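Local coordinates for protein polysialic acid O-acetyltransferase (Escherichia coli, PDB 3JQY) that transfers acetyl groups from acetyl-CoA to the capsular polysialic acid of the bacterium, preferring long sialic acid polymers, at residues D29-D34 against K51-Q56; R110-G115 against V127-D132; V170-N175 against S188-G193. All coordinates share one frame; numbering follows the deposited sequence.

Overall arrangement
The three contacts lie in sequence order along one left-handed beta helix, each joining a coil to the next. Interaction 1 is near the N-terminal end, and its centre lies about 21 Å from that of interaction 2 and about 29 Å from that of interaction 3. Interactions 2 and 3 are closer, with centres about 13 Å apart and nearest atoms about 4 Å apart, and both reach the same sheet. Interactions 1 and 2 lie away from the probable acetyl-CoA site. Interaction 3 borders it: W171 touches D145 and H147 of a second subunit, and the V189 side chain is about 8 Å from that of K215. D145, H147 and K215 probably bind acetyl-CoA.

Interaction 1: residues D29-D34 against K51-Q56; sequences DSFSVD and KENKVQ
F31 and N53 are bridge partners on two parallel strands, 31-34 and 53-56, near the N-terminal end of the left-handed beta helix. The strand axes approach to 4.6 Å and run at 14°. Backbone bonds alternate along the ladder: N53 N to S30 O, S32 N to N53 O, V55 N to S32 O and D34 N to V55 O.

The tight side carries F31, V33, N53 and V55. The CB of N53 sits over the centre of the F31 ring, 3.4 Å from its centroid and almost on the ring normal. This is a CH-pi contact. F42, L47 and I66 also pack around the ring. Further along, V33 and V55 lie side by side and point the same way. V55 CG1 takes the position between its backbone N and carbonyl carbon (chi1 58°). It meets V33 CG2 at 3.3 Å, closer than usual for two methyl groups. V55 also rests on L64 of the neighbouring sheet. An alanine in place of F31 would take the ring away from N53 CB and would probably open a gap toward F42, L47 and I66.

The other side, with S32, D34, K54 and Q56, is partly or fully exposed. S32 OG lies 3.0 Å from the aliphatic CG of K54, whose chain bends three times beyond that carbon. D34 and Q56 run alongside each other with their flat ends turned steeply apart. The amide of Q56 is also weakly bonded to N58 OD1. Its NE2 gives a hydrogen bond to D34 OD2 (2.6 Å), meeting that oxygen on its anti side, 35° out of the carboxylate plane.

Interaction 2: residues R110-G115 against V127-D132; sequences RRTTIG and VTIGHD
R110 and R111 meet H131 and D132 at a corner of the left-handed beta helix, where two successive coils turn from one sheet into the next. Strand 126-129 leads into this corner in one coil, and strand 113-114 leads out of it in the other. R111 and D132 both have positive phi, so the two turns stack with a similar backbone shape. D132 N bonds to R110 O across the coils.

The H131 ring is held in two ways. Its ND1 accepts a 2.8 Å hydrogen bond from R110 N, which lies in the ring plane. The guanidinium of R110 lies flat on the ring, with centres 4.1 Å apart and planes at 15°. The R110 chain bends at chi3 (-79°), placing NE close to H131 CE1. CE1 sits over the centre of the guanidinium.

R111 grips D132 side-on with two nitrogens. NE binds OD1 at 2.8 Å, and NH2 binds OD2 at 3.0 Å in a nearly straight bond. Both oxygens are met on the syn side, from somewhat out of the carboxylate plane. D132 OD2 also bonds to Y238 OH, so this carboxylate ties the corner to the helix 233-245. R234 of the same helix brings a like charge close to R111 NE. D132, also in a long, weak ion pair with R234, would probably ease this.

Inside the corner, T112 OG1 donates to G130 O at 2.8 Å and is also bonded to C133 N, which satisfies a buried hydroxyl. T112 CG2 touches I129 CG2, and I114 CD1 meets I129 CD1 at 4.3 Å. L141 and I166 complete the apolar surroundings of I129. On the polar side, a water donates to D132 OD1 at 2.6 Å and weakly to R111 O.

Interaction 3: residues V170-N175 against S188-G193; sequences VWVGRN and SVIGYG
R174 and Y192 lie side by side and point the same way. Y192 CG is anti to the backbone N (chi1 171°), which starts the ring out alongside R174. The arginine chain is extended, and its CD reaches the edge of the tyrosine ring, in the ring plane. Y192 CE1 comes over the face of the guanidinium, 4.0 Å from R174 NE, with the two planes 84° apart. On the backbone, G193 N bonds to R174 O at 3.0 Å. N175 CB also touches the ring, 3.9 Å from Y192 CE1.

Strands 171-172 and 189-190 precede this pair and are joined by backbone bonds. W171 N bonds to S188 O, I190 N to W171 O and G173 N to I190 O. W171 and V189 share one face, where W171 CE3 meets V189 CG1 at 3.8 Å. V172 and I190 share the other, toward the inside of the coil. G173 is tight: a CB on it would clash with I190 O and Y192 N. The positive phi of G193 also suits a residue without a side chain.

Further out, S188 OG bonds to P201 O and C204 N, which fixes the start of strand 189-190. A second subunit packs against the outer side. E119 of that subunit forms a salt bridge with R174 NH2. The W171 ring meets H147 of the second subunit edge-to-face, and D145 of that subunit packs on it. D145 and H147 probably bind acetyl-CoA, as in related enzymes. Parallel coils in register, covered in part by another subunit beside a probable cofactor site, fit the trimeric left-handed beta helix of hexapeptide-repeat acetyltransferases.

Interaction 1: residues D29-D34 against K51-Q56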
ATOM      1  N   ASP B  29       5.477 -28.053 -19.365  1.00 24.37           N
ATOM      2  CA  ASP B  29       6.774 -27.388 -19.405  1.00 31.87           C
ATOM      3  C   ASP B  29       6.833 -26.084 -18.610  1.00 24.74           C
ATOM      4  O   ASP B  29       7.919 -25.558 -18.363  1.00 27.85           O
ATOM      5  CB  ASP B  29       7.224 -27.162 -20.853  1.00 40.48           C
ATOM      6  CG  ASP B  29       6.151 -26.509 -21.707  1.00 46.09           C
ATOM      7  OD1 ASP B  29       5.349 -25.717 -21.166  1.00 46.69           O
ATOM      8  OD2 ASP B  29       6.116 -26.786 -22.926  1.00 59.49           O
ATOM      9  N   SER B  30       5.679 -25.566 -18.198  1.00 22.69           N
ATOM     10  CA  SER B  30       5.654 -24.295 -17.478  1.00 17.66           C
ATOM     11  C   SER B  30       5.685 -24.473 -15.961  1.00 18.56           C
ATOM     12  O   SER B  30       5.835 -23.504 -15.232  1.00 16.87           O
ATOM     13  CB  SER B  30       4.431 -23.457 -17.871  1.00 19.26           C
ATOM     14  OG  SER B  30       3.295 -23.802 -17.091  1.00 18.05           O
ATOM     15  N   PHE B  31       5.547 -25.710 -15.493  1.00 14.64           N
ATOM     16  CA  PHE B  31       5.493 -25.974 -14.058  1.00 20.48           C
ATOM     17  C   PHE B  31       6.719 -26.703 -13.521  1.00 21.47           C
ATOM     18  O   PHE B  31       7.323 -27.537 -14.203  1.00 22.21           O
ATOM     19  CB  PHE B  31       4.247 -26.794 -13.708  1.00 20.02           C
ATOM     20  CG  PHE B  31       3.039 -25.961 -13.373  1.00 17.19           C
ATOM     21  CD1 PHE B  31       2.706 -25.703 -12.054  1.00 19.86           C
ATOM     22  CD2 PHE B  31       2.227 -25.453 -14.381  1.00 18.29           C
ATOM     23  CE1 PHE B  31       1.592 -24.947 -11.738  1.00 18.88           C
ATOM     24  CE2 PHE B  31       1.106 -24.692 -14.071  1.00 16.15           C
ATOM     25  CZ  PHE B  31       0.789 -24.438 -12.749  1.00 16.12           C
ATOM     26  N   SER B  32       7.086 -26.365 -12.293  1.00 19.16           N
ATOM     27  CA  SER B  32       7.980 -27.197 -11.509  1.00 19.70           C
ATOM     28  C   SER B  32       7.140 -27.755 -10.377  1.00 21.71           C
ATOM     29  O   SER B  32       6.320 -27.042  -9.800  1.00 22.81           O
ATOM     30  CB  SER B  32       9.150 -26.384 -10.966  1.00 26.15           C
ATOM     31  OG  SER B  32       8.707 -25.415 -10.031  1.00 36.91           O
ATOM     32  N   VAL B  33       7.319 -29.033 -10.069  1.00 17.93           N
ATOM     33  CA  VAL B  33       6.528 -29.659  -9.026  1.00 16.06           C
ATOM     34  C   VAL B  33       7.440 -30.235  -7.965  1.00 26.96           C
ATOM     35  O   VAL B  33       8.400 -30.940  -8.279  1.00 22.88           O
ATOM     36  CB  VAL B  33       5.637 -30.781  -9.591  1.00 23.98           C
ATOM     37  CG1 VAL B  33       4.830 -31.424  -8.477  1.00 27.71           C
ATOM     38  CG2 VAL B  33       4.716 -30.232 -10.676  1.00 24.38           C
ATOM     39  N   ASP B  34       7.148 -29.915  -6.710  1.00 18.68           N
ATOM     40  CA  ASP B  34       7.873 -30.485  -5.586  1.00 20.50           C
ATOM     41  C   ASP B  34       6.883 -31.111  -4.613  1.00 23.89           C
ATOM     42  O   ASP B  34       5.969 -30.450  -4.130  1.00 20.71           O
ATOM     43  CB  ASP B  34       8.703 -29.418  -4.884  1.00 23.68           C
ATOM     44  CG  ASP B  34       9.581 -29.996  -3.799  1.00 38.19           C
ATOM     45  OD1 ASP B  34      10.227 -31.036  -4.053  1.00 48.69           O
ATOM     46  OD2 ASP B  34       9.621 -29.416  -2.694  1.00 46.42           O
ATOM     47  N   LYS B  51       4.086 -19.649 -18.018  1.00 16.24           N
ATOM     48  CA  LYS B  51       5.509 -19.738 -17.705  1.00 13.90           C
ATOM     49  C   LYS B  51       5.798 -19.577 -16.216  1.00 18.29           C
ATOM     50  O   LYS B  51       5.056 -18.903 -15.499  1.00 16.40           O
ATOM     51  CB  LYS B  51       6.282 -18.667 -18.476  1.00 17.03           C
ATOM     52  CG  LYS B  51       6.039 -17.266 -17.965  1.00 19.17           C
ATOM     53  CD  LYS B  51       6.777 -16.227 -18.808  1.00 27.06           C
ATOM     54  CE  LYS B  51       8.278 -16.434 -18.759  1.00 34.45           C
ATOM     55  NZ  LYS B  51       9.000 -15.392 -19.546  1.00 44.08           N
ATOM     56  N   GLU B  52       6.885 -20.200 -15.770  1.00 16.45           N
ATOM     57  CA  GLU B  52       7.473 -19.928 -14.461  1.00 16.36           C
ATOM     58  C   GLU B  52       6.521 -20.220 -13.308  1.00 13.70           C
ATOM     59  O   GLU B  52       6.442 -19.452 -12.346  1.00 15.82           O
ATOM     60  CB  GLU B  52       7.957 -18.476 -14.386  1.00 20.90           C
ATOM     61  CG  GLU B  52       9.064 -18.141 -15.375  1.00 26.70           C
ATOM     62  CD  GLU B  52      10.403 -18.731 -14.975  1.00 37.93           C
ATOM     63  OE1 GLU B  52      10.511 -19.261 -13.847  1.00 32.16           O
ATOM     64  OE2 GLU B  52      11.351 -18.660 -15.789  1.00 37.88           O
ATOM     65  N   ASN B  53       5.810 -21.338 -13.402  1.00 13.44           N
ATOM     66  CA  ASN B  53       4.857 -21.718 -12.362  1.00 15.88           C
ATOM     67  C   ASN B  53       5.412 -22.792 -11.436  1.00 17.32           C
ATOM     68  O   ASN B  53       6.300 -23.559 -11.817  1.00 17.17           O
ATOM     69  CB  ASN B  53       3.558 -22.197 -12.994  1.00 15.24           C
ATOM     70  CG  ASN B  53       2.998 -21.197 -13.972  1.00 15.36           C
ATOM     71  OD1 ASN B  53       2.871 -21.475 -15.173  1.00 16.97           O
ATOM     72  ND2 ASN B  53       2.679 -20.017 -13.473  1.00  9.04           N
ATOM     73  N   LYS B  54       4.885 -22.849 -10.217  1.00 14.73           N
ATOM     74  CA  LYS B  54       5.361 -23.818  -9.239  1.00 18.99           C
ATOM     75  C   LYS B  54       4.231 -24.382  -8.382  1.00 16.45           C
ATOM     76  O   LYS B  54       3.316 -23.662  -7.998  1.00 17.90           O
ATOM     77  CB  LYS B  54       6.415 -23.165  -8.342  1.00 21.95           C
ATOM     78  CG  LYS B  54       7.677 -22.737  -9.088  1.00 27.50           C
ATOM     79  CD  LYS B  54       8.287 -21.462  -8.505  1.00 43.79           C
ATOM     80  CE  LYS B  54       8.562 -21.589  -7.013  1.00 43.10           C
ATOM     81  NZ  LYS B  54       9.405 -22.775  -6.696  1.00 54.93           N
ATOM     82  N   VAL B  55       4.299 -25.679  -8.102  1.00 20.38           N
ATOM     83  CA  VAL B  55       3.413 -26.291  -7.125  1.00 18.41           C
ATOM     84  C   VAL B  55       4.269 -27.004  -6.080  1.00 19.47           C
ATOM     85  O   VAL B  55       5.226 -27.711  -6.411  1.00 17.97           O
ATOM     86  CB  VAL B  55       2.395 -27.253  -7.769  1.00 18.95           C
ATOM     87  CG1 VAL B  55       3.101 -28.347  -8.536  1.00 25.42           C
ATOM     88  CG2 VAL B  55       1.477 -27.858  -6.705  1.00 17.83           C
ATOM     89  N   GLN B  56       3.936 -26.769  -4.820  1.00 14.95           N
ATOM     90  CA  GLN B  56       4.664 -27.327  -3.696  1.00 16.18           C
ATOM     91  C   GLN B  56       3.669 -28.038  -2.796  1.00 14.51           C
ATOM     92  O   GLN B  56       2.763 -27.412  -2.257  1.00 15.48           O
ATOM     93  CB  GLN B  56       5.365 -26.208  -2.920  1.00 17.51           C
ATOM     94  CG  GLN B  56       6.076 -26.661  -1.660  1.00 24.45           C
ATOM     95  CD  GLN B  56       7.404 -27.315  -1.949  1.00 30.78           C
ATOM     96  OE1 GLN B  56       8.248 -26.749  -2.650  1.00 35.12           O
ATOM     97  NE2 GLN B  56       7.608 -28.512  -1.407  1.00 27.27           N
TER

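Interaction 2: residues R110-G115 against V127-D132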
ATOM      1  N   ARG B 110     -14.450 -19.490 -14.169  1.00 10.54           N
ATOM      2  CA  ARG B 110     -14.136 -19.353 -15.588  1.00 13.46           C
ATOM      3  C   ARG B 110     -13.988 -17.907 -16.043  1.00 12.02           C
ATOM      4  O   ARG B 110     -14.732 -17.028 -15.600  1.00 12.03           O
ATOM      5  CB  ARG B 110     -15.241 -20.018 -16.421  1.00 15.34           C
ATOM      6  CG  ARG B 110     -15.376 -21.499 -16.172  1.00 12.54           C
ATOM      7  CD  ARG B 110     -16.366 -22.133 -17.145  1.00 27.23           C
ATOM      8  NE  ARG B 110     -17.750 -21.898 -16.751  1.00 34.27           N
ATOM      9  CZ  ARG B 110     -18.456 -22.720 -15.979  1.00 48.20           C
ATOM     10  NH1 ARG B 110     -17.907 -23.835 -15.515  1.00 46.20           N
ATOM     11  NH2 ARG B 110     -19.715 -22.429 -15.672  1.00 55.24           N
ATOM     12  N   ARG B 111     -13.034 -17.678 -16.944  1.00 12.97           N
ATOM     13  CA  ARG B 111     -12.858 -16.379 -17.588  1.00 14.68           C
ATOM     14  C   ARG B 111     -12.549 -15.260 -16.601  1.00 17.52           C
ATOM     15  O   ARG B 111     -12.793 -14.090 -16.881  1.00 17.10           O
ATOM     16  CB  ARG B 111     -14.094 -16.015 -18.423  1.00 14.47           C
ATOM     17  CG  ARG B 111     -14.445 -17.061 -19.484  1.00 16.13           C
ATOM     18  CD  ARG B 111     -15.787 -16.770 -20.143  1.00 19.70           C
ATOM     19  NE  ARG B 111     -16.872 -16.679 -19.166  1.00 19.41           N
ATOM     20  CZ  ARG B 111     -17.628 -17.699 -18.774  1.00 20.27           C
ATOM     21  NH1 ARG B 111     -17.435 -18.918 -19.272  1.00 19.50           N
ATOM     22  NH2 ARG B 111     -18.582 -17.504 -17.876  1.00 18.59           N
ATOM     23  N   THR B 112     -12.006 -15.619 -15.447  1.00 12.68           N
ATOM     24  CA  THR B 112     -11.614 -14.619 -14.468  1.00 11.78           C
ATOM     25  C   THR B 112     -10.153 -14.233 -14.697  1.00 11.18           C
ATOM     26  O   THR B 112      -9.320 -15.089 -14.993  1.00 14.58           O
ATOM     27  CB  THR B 112     -11.833 -15.154 -13.040  1.00 13.98           C
ATOM     28  OG1 THR B 112     -13.222 -15.022 -12.699  1.00 11.81           O
ATOM     29  CG2 THR B 112     -10.974 -14.403 -12.029  1.00 12.65           C
ATOM     30  N   THR B 113      -9.848 -12.943 -14.589  1.00 11.41           N
ATOM     31  CA  THR B 113      -8.476 -12.471 -14.756  1.00 10.71           C
ATOM     32  C   THR B 113      -7.931 -11.935 -13.445  1.00 13.19           C
ATOM     33  O   THR B 113      -8.632 -11.246 -12.705  1.00 11.82           O
ATOM     34  CB  THR B 113      -8.362 -11.401 -15.860  1.00 13.13           C
ATOM     35  OG1 THR B 113      -9.135 -10.243 -15.508  1.00 14.86           O
ATOM     36  CG2 THR B 113      -8.885 -11.967 -17.169  1.00 12.37           C
ATOM     37  N   ILE B 114      -6.681 -12.279 -13.154  1.00 10.93           N
ATOM     38  CA  ILE B 114      -6.074 -11.922 -11.878  1.00 10.69           C
ATOM     39  C   ILE B 114      -4.689 -11.339 -12.116  1.00 13.13           C
ATOM     40  O   ILE B 114      -3.839 -11.959 -12.763  1.00 14.67           O
ATOM     41  CB  ILE B 114      -5.967 -13.148 -10.956  1.00 12.49           C
ATOM     42  CG1 ILE B 114      -7.370 -13.658 -10.588  1.00 12.74           C
ATOM     43  CG2 ILE B 114      -5.133 -12.815  -9.731  1.00 13.04           C
ATOM     44  CD1 ILE B 114      -7.396 -15.058  -9.980  1.00 17.26           C
ATOM     45  N   GLY B 115      -4.472 -10.138 -11.592  1.00 13.88           N
ATOM     46  CA  GLY B 115      -3.225  -9.423 -11.799  1.00 13.36           C
ATOM     47  C   GLY B 115      -2.068  -9.850 -10.909  1.00 13.39           C
ATOM     48  O   GLY B 115      -2.244 -10.548  -9.910  1.00 13.98           O
ATOM     49  N   VAL B 127     -11.711 -20.071   0.059  1.00 11.04           N
ATOM     50  CA  VAL B 127     -11.690 -18.815  -0.667  1.00  9.46           C
ATOM     51  C   VAL B 127     -12.157 -19.111  -2.081  1.00 13.00           C
ATOM     52  O   VAL B 127     -11.625 -19.995  -2.739  1.00 11.12           O
ATOM     53  CB  VAL B 127     -10.291 -18.174  -0.676  1.00 10.50           C
ATOM     54  CG1 VAL B 127     -10.277 -16.972  -1.599  1.00 12.30           C
ATOM     55  CG2 VAL B 127      -9.889 -17.763   0.749  1.00 12.45           C
ATOM     56  N   THR B 128     -13.180 -18.391  -2.527  1.00 10.90           N
ATOM     57  CA  THR B 128     -13.805 -18.661  -3.814  1.00 13.14           C
ATOM     58  C   THR B 128     -13.924 -17.376  -4.619  1.00 13.15           C
ATOM     59  O   THR B 128     -14.319 -16.334  -4.086  1.00 13.09           O
ATOM     60  CB  THR B 128     -15.219 -19.231  -3.624  1.00 12.53           C
ATOM     61  OG1 THR B 128     -15.130 -20.528  -3.017  1.00 20.73           O
ATOM     62  CG2 THR B 128     -15.926 -19.346  -4.962  1.00 26.67           C
ATOM     63  N   ILE B 129     -13.557 -17.443  -5.892  1.00 11.61           N
ATOM     64  CA  ILE B 129     -13.795 -16.336  -6.815  1.00 11.06           C
ATOM     65  C   ILE B 129     -14.670 -16.858  -7.940  1.00 11.40           C
ATOM     66  O   ILE B 129     -14.382 -17.900  -8.517  1.00 14.04           O
ATOM     67  CB  ILE B 129     -12.480 -15.780  -7.414  1.00 12.65           C
ATOM     68  CG1 ILE B 129     -11.524 -15.359  -6.290  1.00 15.53           C
ATOM     69  CG2 ILE B 129     -12.769 -14.606  -8.349  1.00 13.40           C
ATOM     70  CD1 ILE B 129     -10.288 -14.644  -6.777  1.00 15.40           C
ATOM     71  N   GLY B 130     -15.736 -16.131  -8.247  1.00 12.50           N
ATOM     72  CA  GLY B 130     -16.698 -16.559  -9.251  1.00 11.62           C
ATOM     73  C   GLY B 130     -16.186 -16.441 -10.668  1.00 13.18           C
ATOM     74  O   GLY B 130     -15.017 -16.130 -10.904  1.00 12.80           O
ATOM     75  N   HIS B 131     -17.071 -16.690 -11.623  1.00 12.31           N
ATOM     76  CA  HIS B 131     -16.717 -16.553 -13.026  1.00 12.16           C
ATOM     77  C   HIS B 131     -16.714 -15.088 -13.414  1.00 11.28           C
ATOM     78  O   HIS B 131     -17.352 -14.263 -12.761  1.00 12.78           O
ATOM     79  CB  HIS B 131     -17.725 -17.301 -13.906  1.00 12.48           C
ATOM     80  CG  HIS B 131     -18.048 -18.679 -13.423  1.00 17.17           C
ATOM     81  ND1 HIS B 131     -17.132 -19.709 -13.444  1.00 16.91           N
ATOM     82  CD2 HIS B 131     -19.193 -19.204 -12.925  1.00 23.88           C
ATOM     83  CE1 HIS B 131     -17.694 -20.805 -12.967  1.00 25.54           C
ATOM     84  NE2 HIS B 131     -18.944 -20.526 -12.644  1.00 22.81           N
ATOM     85  N   ASP B 132     -15.984 -14.769 -14.478  1.00 12.95           N
ATOM     86  CA  ASP B 132     -16.030 -13.446 -15.098  1.00 14.85           C
ATOM     87  C   ASP B 132     -15.634 -12.299 -14.175  1.00 14.63           C
ATOM     88  O   ASP B 132     -16.113 -11.172 -14.339  1.00 13.23           O
ATOM     89  CB  ASP B 132     -17.422 -13.174 -15.676  1.00 12.05           C
ATOM     90  CG  ASP B 132     -17.807 -14.165 -16.743  1.00 17.53           C
ATOM     91  OD1 ASP B 132     -17.031 -14.322 -17.714  1.00 18.24           O
ATOM     92  OD2 ASP B 132     -18.887 -14.783 -16.611  1.00 17.08           O
TER
HETATM   93  O   HOH W   1     -15.272 -12.567 -18.447  1.00 26.75           O

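Interaction 3: residues V170-N175 against S188-G193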
ATOM      1  N   VAL B 170     -17.389  -9.705 -10.416  1.00  8.15           N
ATOM      2  CA  VAL B 170     -16.937  -8.670  -9.496  1.00  7.29           C
ATOM      3  C   VAL B 170     -15.629  -8.060  -9.987  1.00 11.27           C
ATOM      4  O   VAL B 170     -14.750  -8.768 -10.472  1.00 10.16           O
ATOM      5  CB  VAL B 170     -16.752  -9.231  -8.070  1.00  8.91           C
ATOM      6  CG1 VAL B 170     -16.041  -8.224  -7.176  1.00 11.15           C
ATOM      7  CG2 VAL B 170     -18.113  -9.597  -7.487  1.00 11.09           C
ATOM      8  N   TRP B 171     -15.517  -6.740  -9.863  1.00  8.93           N
ATOM      9  CA  TRP B 171     -14.286  -6.026 -10.181  1.00 10.94           C
ATOM     10  C   TRP B 171     -13.609  -5.651  -8.869  1.00 11.25           C
ATOM     11  O   TRP B 171     -14.141  -4.838  -8.099  1.00 10.24           O
ATOM     12  CB  TRP B 171     -14.603  -4.783 -11.017  1.00 12.27           C
ATOM     13  CG  TRP B 171     -13.443  -3.824 -11.226  1.00 10.78           C
ATOM     14  CD1 TRP B 171     -12.119  -4.074 -11.027  1.00 10.57           C
ATOM     15  CD2 TRP B 171     -13.529  -2.475 -11.707  1.00 11.45           C
ATOM     16  NE1 TRP B 171     -11.367  -2.958 -11.340  1.00 12.72           N
ATOM     17  CE2 TRP B 171     -12.213  -1.965 -11.765  1.00 11.76           C
ATOM     18  CE3 TRP B 171     -14.590  -1.649 -12.088  1.00 13.98           C
ATOM     19  CZ2 TRP B 171     -11.935  -0.662 -12.178  1.00 16.54           C
ATOM     20  CZ3 TRP B 171     -14.311  -0.358 -12.509  1.00 12.84           C
ATOM     21  CH2 TRP B 171     -12.995   0.123 -12.547  1.00 15.24           C
ATOM     22  N   VAL B 172     -12.474  -6.284  -8.577  1.00  9.04           N
ATOM     23  CA  VAL B 172     -11.696  -5.899  -7.406  1.00 10.38           C
ATOM     24  C   VAL B 172     -10.520  -5.043  -7.872  1.00  8.23           C
ATOM     25  O   VAL B 172      -9.705  -5.466  -8.688  1.00 10.70           O
ATOM     26  CB  VAL B 172     -11.209  -7.099  -6.576  1.00  8.26           C
ATOM     27  CG1 VAL B 172     -10.438  -6.612  -5.344  1.00 11.48           C
ATOM     28  CG2 VAL B 172     -12.392  -7.965  -6.132  1.00 10.66           C
ATOM     29  N   GLY B 173     -10.476  -3.819  -7.369  1.00  9.06           N
ATOM     30  CA  GLY B 173      -9.471  -2.848  -7.756  1.00 10.73           C
ATOM     31  C   GLY B 173      -8.079  -3.132  -7.236  1.00 10.10           C
ATOM     32  O   GLY B 173      -7.866  -4.035  -6.418  1.00 10.89           O
ATOM     33  N   ARG B 174      -7.128  -2.340  -7.719  1.00 10.32           N
ATOM     34  CA  ARG B 174      -5.724  -2.494  -7.376  1.00 11.00           C
ATOM     35  C   ARG B 174      -5.432  -2.186  -5.906  1.00  9.47           C
ATOM     36  O   ARG B 174      -6.055  -1.311  -5.299  1.00  9.39           O
ATOM     37  CB  ARG B 174      -4.898  -1.583  -8.285  1.00 12.06           C
ATOM     38  CG  ARG B 174      -3.444  -1.434  -7.919  1.00 14.26           C
ATOM     39  CD  ARG B 174      -2.792  -0.482  -8.928  1.00 20.53           C
ATOM     40  NE  ARG B 174      -1.472  -0.034  -8.502  1.00 24.15           N
ATOM     41  CZ  ARG B 174      -0.811   0.975  -9.061  1.00 25.09           C
ATOM     42  NH1 ARG B 174      -1.352   1.660 -10.068  1.00 24.64           N
ATOM     43  NH2 ARG B 174       0.390   1.304  -8.605  1.00 26.09           N
ATOM     44  N   ASN B 175      -4.509  -2.913  -5.323  1.00  9.07           N
ATOM     45  CA  ASN B 175      -4.049  -2.650  -3.997  1.00  8.91           C
ATOM     46  C   ASN B 175      -5.155  -2.750  -2.956  1.00 10.38           C
ATOM     47  O   ASN B 175      -5.323  -1.873  -2.194  1.00 10.73           O
ATOM     48  CB  ASN B 175      -3.363  -1.290  -3.901  1.00 12.51           C
ATOM     49  CG  ASN B 175      -2.612  -1.105  -2.620  1.00 19.28           C
ATOM     50  OD1 ASN B 175      -2.209  -2.042  -1.992  1.00 26.16           O
ATOM     51  ND2 ASN B 175      -2.417   0.145  -2.240  1.00 15.20           N
ATOM     52  N   SER B 188     -20.586  -6.149  -8.255  1.00 12.12           N
ATOM     53  CA  SER B 188     -20.047  -5.094  -7.406  1.00  9.86           C
ATOM     54  C   SER B 188     -18.613  -4.720  -7.760  1.00 10.46           C
ATOM     55  O   SER B 188     -17.922  -5.439  -8.498  1.00 11.42           O
ATOM     56  CB  SER B 188     -20.158  -5.496  -5.936  1.00 13.78           C
ATOM     57  OG  SER B 188     -21.522  -5.583  -5.568  1.00 13.85           O
ATOM     58  N   VAL B 189     -18.182  -3.591  -7.211  1.00 10.76           N
ATOM     59  CA  VAL B 189     -16.874  -3.007  -7.493  1.00 11.76           C
ATOM     60  C   VAL B 189     -16.193  -2.648  -6.181  1.00 12.06           C
ATOM     61  O   VAL B 189     -16.786  -1.972  -5.338  1.00 11.09           O
ATOM     62  CB  VAL B 189     -17.025  -1.726  -8.313  1.00 13.11           C
ATOM     63  CG1 VAL B 189     -15.675  -1.047  -8.501  1.00 13.94           C
ATOM     64  CG2 VAL B 189     -17.687  -2.012  -9.653  1.00 11.81           C
ATOM     65  N   ILE B 190     -14.960  -3.111  -5.989  1.00 10.37           N
ATOM     66  CA  ILE B 190     -14.180  -2.699  -4.820  1.00  8.56           C
ATOM     67  C   ILE B 190     -13.119  -1.704  -5.277  1.00 13.59           C
ATOM     68  O   ILE B 190     -12.315  -2.004  -6.161  1.00 12.38           O
ATOM     69  CB  ILE B 190     -13.485  -3.888  -4.114  1.00  9.84           C
ATOM     70  CG1 ILE B 190     -14.505  -4.963  -3.719  1.00 11.59           C
ATOM     71  CG2 ILE B 190     -12.710  -3.399  -2.886  1.00 13.00           C
ATOM     72  CD1 ILE B 190     -15.629  -4.452  -2.818  1.00 12.55           C
ATOM     73  N   GLY B 191     -13.114  -0.522  -4.673  1.00 11.98           N
ATOM     74  CA  GLY B 191     -12.236   0.544  -5.123  1.00 13.53           C
ATOM     75  C   GLY B 191     -10.781   0.357  -4.766  1.00  9.76           C
ATOM     76  O   GLY B 191     -10.445  -0.283  -3.761  1.00 11.38           O
ATOM     77  N   TYR B 192      -9.910   0.933  -5.593  1.00 11.73           N
ATOM     78  CA  TYR B 192      -8.476   0.982  -5.321  1.00 13.27           C
ATOM     79  C   TYR B 192      -8.204   1.262  -3.854  1.00  8.87           C
ATOM     80  O   TYR B 192      -8.831   2.149  -3.263  1.00  8.94           O
ATOM     81  CB  TYR B 192      -7.813   2.104  -6.137  1.00 12.42           C
ATOM     82  CG  TYR B 192      -6.377   2.324  -5.720  1.00 12.36           C
ATOM     83  CD1 TYR B 192      -5.334   1.718  -6.408  1.00 13.26           C
ATOM     84  CD2 TYR B 192      -6.070   3.095  -4.607  1.00 12.76           C
ATOM     85  CE1 TYR B 192      -4.017   1.890  -6.008  1.00 14.09           C
ATOM     86  CE2 TYR B 192      -4.762   3.271  -4.199  1.00 13.63           C
ATOM     87  CZ  TYR B 192      -3.742   2.663  -4.899  1.00 12.41           C
ATOM     88  OH  TYR B 192      -2.441   2.842  -4.491  1.00 16.85           O
ATOM     89  N   GLY B 193      -7.267   0.518  -3.268  1.00  9.18           N
ATOM     90  CA  GLY B 193      -6.746   0.850  -1.951  1.00 10.85           C
ATOM     91  C   GLY B 193      -7.610   0.389  -0.789  1.00 10.72           C
ATOM     92  O   GLY B 193      -7.277   0.630   0.372  1.00 11.99           O
TER